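Glyco_hydro_cc domain-containing protein (Blastomyces gilchristii, PDB 6UB0) probably hydrolyses curdlan, a beta-1,3-glucan, in exo fashion as a family GH128 glycoside hydrolase with a TIM-barrel core. Local coordinates at residues 70-75 against 95-100; 88-93 against 132-137. All coordinates share one frame; numbering follows the deposited sequence.

Contact 1 (70-75 against 95-100); sequences LLAFNE and KYMNPY. With GLC (alpha-D-glucopyranose), chain B.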
loop_
_atom_site.group_PDB
_atom_site.type_symbol
_atom_site.label_atom_id
_atom_site.label_comp_id
_atom_site.label_asym_id
_atom_site.label_seq_id
_atom_site.Cartn_x
_atom_site.Cartn_y
_atom_site.Cartn_z
ATOM N N LEU A 70 -6.948 7.335 -3.211
ATOM C CA LEU A 70 -6.395 7.930 -1.986
ATOM C C LEU A 70 -6.191 6.806 -0.973
ATOM O O LEU A 70 -7.118 5.968 -0.817
ATOM C CB LEU A 70 -7.352 8.951 -1.381
ATOM C CG LEU A 70 -7.685 10.158 -2.251
ATOM C CD1 LEU A 70 -8.802 10.957 -1.611
ATOM C CD2 LEU A 70 -6.458 11.013 -2.475
ATOM N N LEU A 71 -5.109 6.882 -0.216
ATOM C CA LEU A 71 -4.805 5.873 0.858
ATOM C C LEU A 71 -4.966 6.492 2.254
ATOM O O LEU A 71 -4.534 7.654 2.480
ATOM C CB LEU A 71 -3.373 5.341 0.763
ATOM C CG LEU A 71 -3.057 4.483 -0.440
ATOM C CD1 LEU A 71 -1.570 4.513 -0.729
ATOM C CD2 LEU A 71 -3.573 3.053 -0.322
ATOM N N ALA A 72 -5.399 5.665 3.202
ATOM C CA ALA A 72 -5.579 6.091 4.600
ATOM C C ALA A 72 -4.365 5.674 5.435
ATOM O O ALA A 72 -3.331 5.326 4.843
ATOM C CB ALA A 72 -6.854 5.513 5.136
ATOM N N PHE A 73 -4.524 5.646 6.764
ATOM C CA PHE A 73 -3.430 5.688 7.754
ATOM C C PHE A 73 -2.465 4.506 7.549
ATOM O O PHE A 73 -2.838 3.401 7.144
ATOM C CB PHE A 73 -4.044 5.741 9.159
ATOM C CG PHE A 73 -5.378 6.473 9.177
ATOM C CD1 PHE A 73 -5.458 7.824 8.850
ATOM C CD2 PHE A 73 -6.556 5.804 9.510
ATOM C CE1 PHE A 73 -6.671 8.510 8.861
ATOM C CE2 PHE A 73 -7.779 6.494 9.526
ATOM C CZ PHE A 73 -7.831 7.831 9.182
ATOM N N ASN A 74 -1.206 4.778 7.838
ATOM C CA ASN A 74 -0.104 3.773 7.781
ATOM C C ASN A 74 0.030 2.992 9.090
ATOM O O ASN A 74 0.657 3.510 10.015
ATOM C CB ASN A 74 1.209 4.441 7.467
ATOM C CG ASN A 74 2.199 3.419 6.978
ATOM O OD1 ASN A 74 1.970 2.763 5.979
ATOM N ND2 ASN A 74 3.255 3.234 7.741
ATOM N N GLU A 75 -0.355 1.736 9.082
ATOM C CA GLU A 75 -0.064 0.840 10.266
ATOM C C GLU A 75 -0.600 1.491 11.543
ATOM O O GLU A 75 0.125 1.759 12.525
ATOM C CB GLU A 75 1.418 0.460 10.354
ATOM C CG GLU A 75 1.823 -0.562 9.298
ATOM C CD GLU A 75 3.201 -1.152 9.433
ATOM O OE1 GLU A 75 3.861 -0.833 10.464
ATOM O OE2 GLU A 75 3.534 -2.007 8.548
ATOM N N LYS A 95 -14.657 10.813 8.723
ATOM C CA LYS A 95 -14.457 12.283 8.697
ATOM C C LYS A 95 -13.626 12.728 7.486
ATOM O O LYS A 95 -14.056 13.682 6.827
ATOM C CB LYS A 95 -13.815 12.809 9.980
ATOM C CG LYS A 95 -13.628 14.323 10.037
ATOM C CD LYS A 95 -13.412 14.840 11.472
ATOM C CE LYS A 95 -12.487 16.044 11.550
ATOM N NZ LYS A 95 -13.192 17.344 11.356
ATOM N N TYR A 96 -12.459 12.128 7.254
ATOM C CA TYR A 96 -11.367 12.722 6.437
ATOM C C TYR A 96 -11.265 12.031 5.067
ATOM O O TYR A 96 -10.816 12.683 4.118
ATOM C CB TYR A 96 -10.031 12.670 7.193
ATOM C CG TYR A 96 -9.854 13.730 8.256
ATOM C CD1 TYR A 96 -9.648 15.052 7.903
ATOM C CD2 TYR A 96 -9.815 13.405 9.608
ATOM C CE1 TYR A 96 -9.460 16.039 8.858
ATOM C CE2 TYR A 96 -9.609 14.377 10.583
ATOM C CZ TYR A 96 -9.439 15.706 10.203
ATOM O OH TYR A 96 -9.270 16.713 11.135
ATOM N N MET A 97 -11.699 10.773 4.947
ATOM C CA MET A 97 -11.674 10.019 3.669
ATOM C C MET A 97 -13.057 9.991 2.954
ATOM O O MET A 97 -13.090 10.295 1.730
ATOM C CB MET A 97 -11.166 8.607 3.948
ATOM C CG MET A 97 -9.797 8.613 4.662
ATOM S SD MET A 97 -8.370 9.025 3.613
ATOM C CE MET A 97 -8.498 7.782 2.326
ATOM N N ASN A 98 -14.132 9.518 3.615
ATOM C CA ASN A 98 -15.486 9.325 3.002
ATOM C C ASN A 98 -15.899 10.486 2.096
ATOM O O ASN A 98 -16.647 10.273 1.159
ATOM C CB ASN A 98 -16.606 9.195 4.041
ATOM C CG ASN A 98 -16.869 7.763 4.451
ATOM O OD1 ASN A 98 -15.993 6.920 4.328
ATOM N ND2 ASN A 98 -18.057 7.473 4.957
ATOM N N PRO A 99 -15.604 11.751 2.470
ATOM C CA PRO A 99 -15.904 12.926 1.648
ATOM C C PRO A 99 -15.421 12.937 0.196
ATOM O O PRO A 99 -16.002 13.616 -0.556
ATOM C CB PRO A 99 -15.150 14.081 2.329
ATOM C CG PRO A 99 -14.560 13.499 3.621
ATOM C CD PRO A 99 -15.229 12.158 3.834
ATOM N N TYR A 100 -14.329 12.245 -0.111
ATOM C CA TYR A 100 -13.734 12.157 -1.469
ATOM C C TYR A 100 -14.214 10.911 -2.207
ATOM O O TYR A 100 -13.661 10.597 -3.244
ATOM C CB TYR A 100 -12.211 12.197 -1.349
ATOM C CG TYR A 100 -11.776 13.436 -0.631
ATOM C CD1 TYR A 100 -11.708 14.630 -1.308
ATOM C CD2 TYR A 100 -11.544 13.428 0.741
ATOM C CE1 TYR A 100 -11.346 15.792 -0.667
ATOM C CE2 TYR A 100 -11.241 14.599 1.410
ATOM C CZ TYR A 100 -11.154 15.779 0.696
ATOM O OH TYR A 100 -10.825 16.947 1.298
HETATM C C1 GLC B . 6.695 -0.708 7.948
HETATM C C2 GLC B . 6.399 0.795 8.052
HETATM C C3 GLC B . 7.678 1.620 7.896
HETATM C C4 GLC B . 8.761 1.077 8.867
HETATM C C5 GLC B . 8.915 -0.417 8.763
HETATM C C6 GLC B . 9.960 -1.050 9.705
HETATM O O1 GLC B . 7.306 -1.090 6.706
HETATM O O2 GLC B . 5.447 1.333 7.102
HETATM O O3 GLC B . 7.374 2.996 8.125
HETATM O O4 GLC B . 9.990 1.598 8.487
HETATM O O5 GLC B . 7.635 -0.997 9.015
HETATM O O6 GLC B . 9.934 -0.271 10.866
#

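Contact 2 (88-93 against 132-137); sequences AAAAAY and GNCKID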
loop_
_atom_site.group_PDB
_atom_site.type_symbol
_atom_site.label_atom_id
_atom_site.label_comp_id
_atom_site.label_asym_id
_atom_site.label_seq_id
_atom_site.Cartn_x
_atom_site.Cartn_y
_atom_site.Cartn_z
ATOM N N ALA A 88 -10.839 5.078 16.781
ATOM C CA ALA A 88 -10.461 6.446 16.350
ATOM C C ALA A 88 -10.204 6.451 14.834
ATOM O O ALA A 88 -10.353 7.507 14.189
ATOM C CB ALA A 88 -9.290 6.953 17.084
ATOM N N ALA A 89 -9.728 5.326 14.296
ATOM C CA ALA A 89 -9.506 5.228 12.834
ATOM C C ALA A 89 -10.847 5.368 12.113
ATOM O O ALA A 89 -10.890 6.070 11.065
ATOM C CB ALA A 89 -8.823 3.944 12.476
ATOM N N ALA A 90 -11.884 4.693 12.617
ATOM C CA ALA A 90 -13.238 4.664 12.003
ATOM C C ALA A 90 -13.764 6.099 11.919
ATOM O O ALA A 90 -14.204 6.547 10.835
ATOM C CB ALA A 90 -14.158 3.783 12.795
ATOM N N ALA A 91 -13.656 6.799 13.042
ATOM C CA ALA A 91 -14.066 8.201 13.223
ATOM C C ALA A 91 -13.323 9.054 12.210
ATOM O O ALA A 91 -13.982 9.797 11.467
ATOM C CB ALA A 91 -13.787 8.646 14.644
ATOM N N ALA A 92 -11.999 8.969 12.197
ATOM C CA ALA A 92 -11.165 9.870 11.378
ATOM C C ALA A 92 -11.306 9.477 9.904
ATOM O O ALA A 92 -11.095 10.352 9.047
ATOM C CB ALA A 92 -9.744 9.815 11.854
ATOM N N TYR A 93 -11.592 8.193 9.637
ATOM C CA TYR A 93 -11.766 7.699 8.253
ATOM C C TYR A 93 -13.002 8.391 7.707
ATOM O O TYR A 93 -12.858 9.128 6.721
ATOM C CB TYR A 93 -11.970 6.189 8.121
ATOM C CG TYR A 93 -11.835 5.714 6.694
ATOM C CD1 TYR A 93 -10.598 5.403 6.127
ATOM C CD2 TYR A 93 -12.953 5.579 5.884
ATOM C CE1 TYR A 93 -10.487 4.982 4.796
ATOM C CE2 TYR A 93 -12.857 5.167 4.564
ATOM C CZ TYR A 93 -11.627 4.861 4.008
ATOM O OH TYR A 93 -11.629 4.459 2.698
ATOM N N GLY A 132 -20.478 -0.149 8.451
ATOM C CA GLY A 132 -20.907 0.049 7.052
ATOM C C GLY A 132 -20.941 1.509 6.605
ATOM O O GLY A 132 -21.493 1.726 5.555
ATOM N N ASN A 133 -20.377 2.473 7.343
ATOM C CA ASN A 133 -20.398 3.922 6.980
ATOM C C ASN A 133 -19.011 4.410 6.522
ATOM O O ASN A 133 -18.868 5.620 6.174
ATOM C CB ASN A 133 -20.811 4.829 8.141
ATOM C CG ASN A 133 -22.156 4.502 8.763
ATOM O OD1 ASN A 133 -23.157 4.239 8.080
ATOM N ND2 ASN A 133 -22.193 4.562 10.080
ATOM N N CYS A 134 -17.987 3.553 6.593
ATOM C CA CYS A 134 -16.661 3.864 6.004
ATOM C C CYS A 134 -16.812 3.532 4.500
ATOM O O CYS A 134 -17.220 2.396 4.159
ATOM C CB CYS A 134 -15.511 3.150 6.731
ATOM S SG CYS A 134 -15.086 3.727 8.414
ATOM N N LYS A 135 -16.546 4.502 3.633
ATOM C CA LYS A 135 -16.583 4.344 2.146
ATOM C C LYS A 135 -15.210 3.858 1.660
ATOM O O LYS A 135 -14.308 4.684 1.509
ATOM C CB LYS A 135 -16.994 5.655 1.473
ATOM C CG LYS A 135 -18.476 5.990 1.652
ATOM C CD LYS A 135 -18.908 7.309 1.061
ATOM C CE LYS A 135 -20.359 7.628 1.315
ATOM N NZ LYS A 135 -20.462 8.956 1.945
ATOM N N ILE A 136 -15.088 2.545 1.470
ATOM C CA ILE A 136 -13.795 1.829 1.256
ATOM C C ILE A 136 -13.918 1.019 -0.029
ATOM O O ILE A 136 -14.736 0.080 -0.061
ATOM C CB ILE A 136 -13.407 0.920 2.441
ATOM C CG1 ILE A 136 -13.332 1.681 3.768
ATOM C CG2 ILE A 136 -12.090 0.210 2.148
ATOM C CD1 ILE A 136 -13.449 0.804 4.999
ATOM N N ASP A 137 -13.087 1.352 -1.009
ATOM C CA ASP A 137 -13.001 0.688 -2.336
ATOM C C ASP A 137 -11.999 -0.445 -2.258
ATOM O O ASP A 137 -12.128 -1.349 -3.054
ATOM C CB ASP A 137 -12.604 1.649 -3.466
ATOM C CG ASP A 137 -13.682 2.676 -3.718
ATOM O OD1 ASP A 137 -14.668 2.291 -4.318
ATOM O OD2 ASP A 137 -13.566 3.819 -3.218
#

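Contact 1 (70-75 against 95-100)
M97 and L70 carry this contact, with Y100 meeting the end of the leucine. M97 bends at both chi2 (-75°) and chi3 (-57°), and the second bend brings its methyl CE round to the backbone at the end of strand 69-71. CE lies 3.8 Å from the carbonyl carbon of L71 and touches the side chains on either side of it in sequence, 4.1 Å from CB of L70 and 4.0 Å from CB of A72. The sulfur follows alongside, with SD of M97 4.1 Å from CB of A72. The branch of L70 goes to Y100 instead: its CD1 meets CB of Y100 at 3.6 Å and approaches the ring obliquely. Y100 N bonds back to O of M97 in a short 3-10 turn, while its ring leads off towards A59 and I63 of helix 52-64.

These residues belong to a beta-alpha-beta unit of the TIM barrel, strand 69-71, helix 86-96 and strand 105-111. Past A72 the chain runs on to the sugar, where ND2 of N74 gives a nearly straight hydrogen bond (171°) to O2 of GLC at 3.0 Å, and OE2 of E75 stands 3.5 Å from C1 of GLC. No hydrogen bond crosses between 70-75 and 95-100; a methionine methyl and leucine carbons join them by van der Waals contact, while N74 and E75 turn polar groups to the sugar.

Contact 2 (88-93 against 132-137)
Y93 reaches across from outer helix 86-96 of the TIM barrel to the alpha-to-beta loop between helix 119-130 and strand 138-146. CG stands anti to the backbone N (chi1 -167°), and O of K135 lies at the edge of the ring, near its plane. The tight part is here. CD2 of Y93 packs on CB of C134 at 3.6 Å, and SG of C134 sits obliquely to the ring, 4.8 Å from the centroid of Y93 in a sulfur-aromatic contact. Further along, CG1 of I136 lies 3.6 Å from CE2 of Y93, the two side chains meeting at an oblique angle. The same cysteine is tied to C130 by a disulfide, which links the loop to the end of helix 119-130.

A90 meets the sulfur mainly through its backbone, O of A90 lying 3.8 Å from SG of C134, while its CB stands farther off. The solvent side lies at K135, whose backbone joins the contact while its extended side chain leads away from the helix. The ring of Y93 is buried, and its hydroxyl is satisfied by that backbone. OH of Y93 donates to O of K135 at 2.9 Å, with a C=O...donor angle of 124° and the donor 41° out of the carbonyl plane.

Contact 1 is the more deeply set of the two: every residue that touches is buried, whereas contact 2 is partly buried and runs out to an exposed lysine. Both draw on helix 86-96, contact 1 at and beyond its C-terminal end and contact 2 along its preceding turns, with centres about 8 Å apart. Their chemistry differs accordingly. In contact 1 a methionine methyl meets the strand end and leucine carbon meets a tyrosine, while further out a tyrosine pairs its hydroxyl with a loop carbonyl and its ring with a disulfide sulfur. The two are joined directly: N98 OD1 probably accepts from N of K135, and Y93 also touches A72.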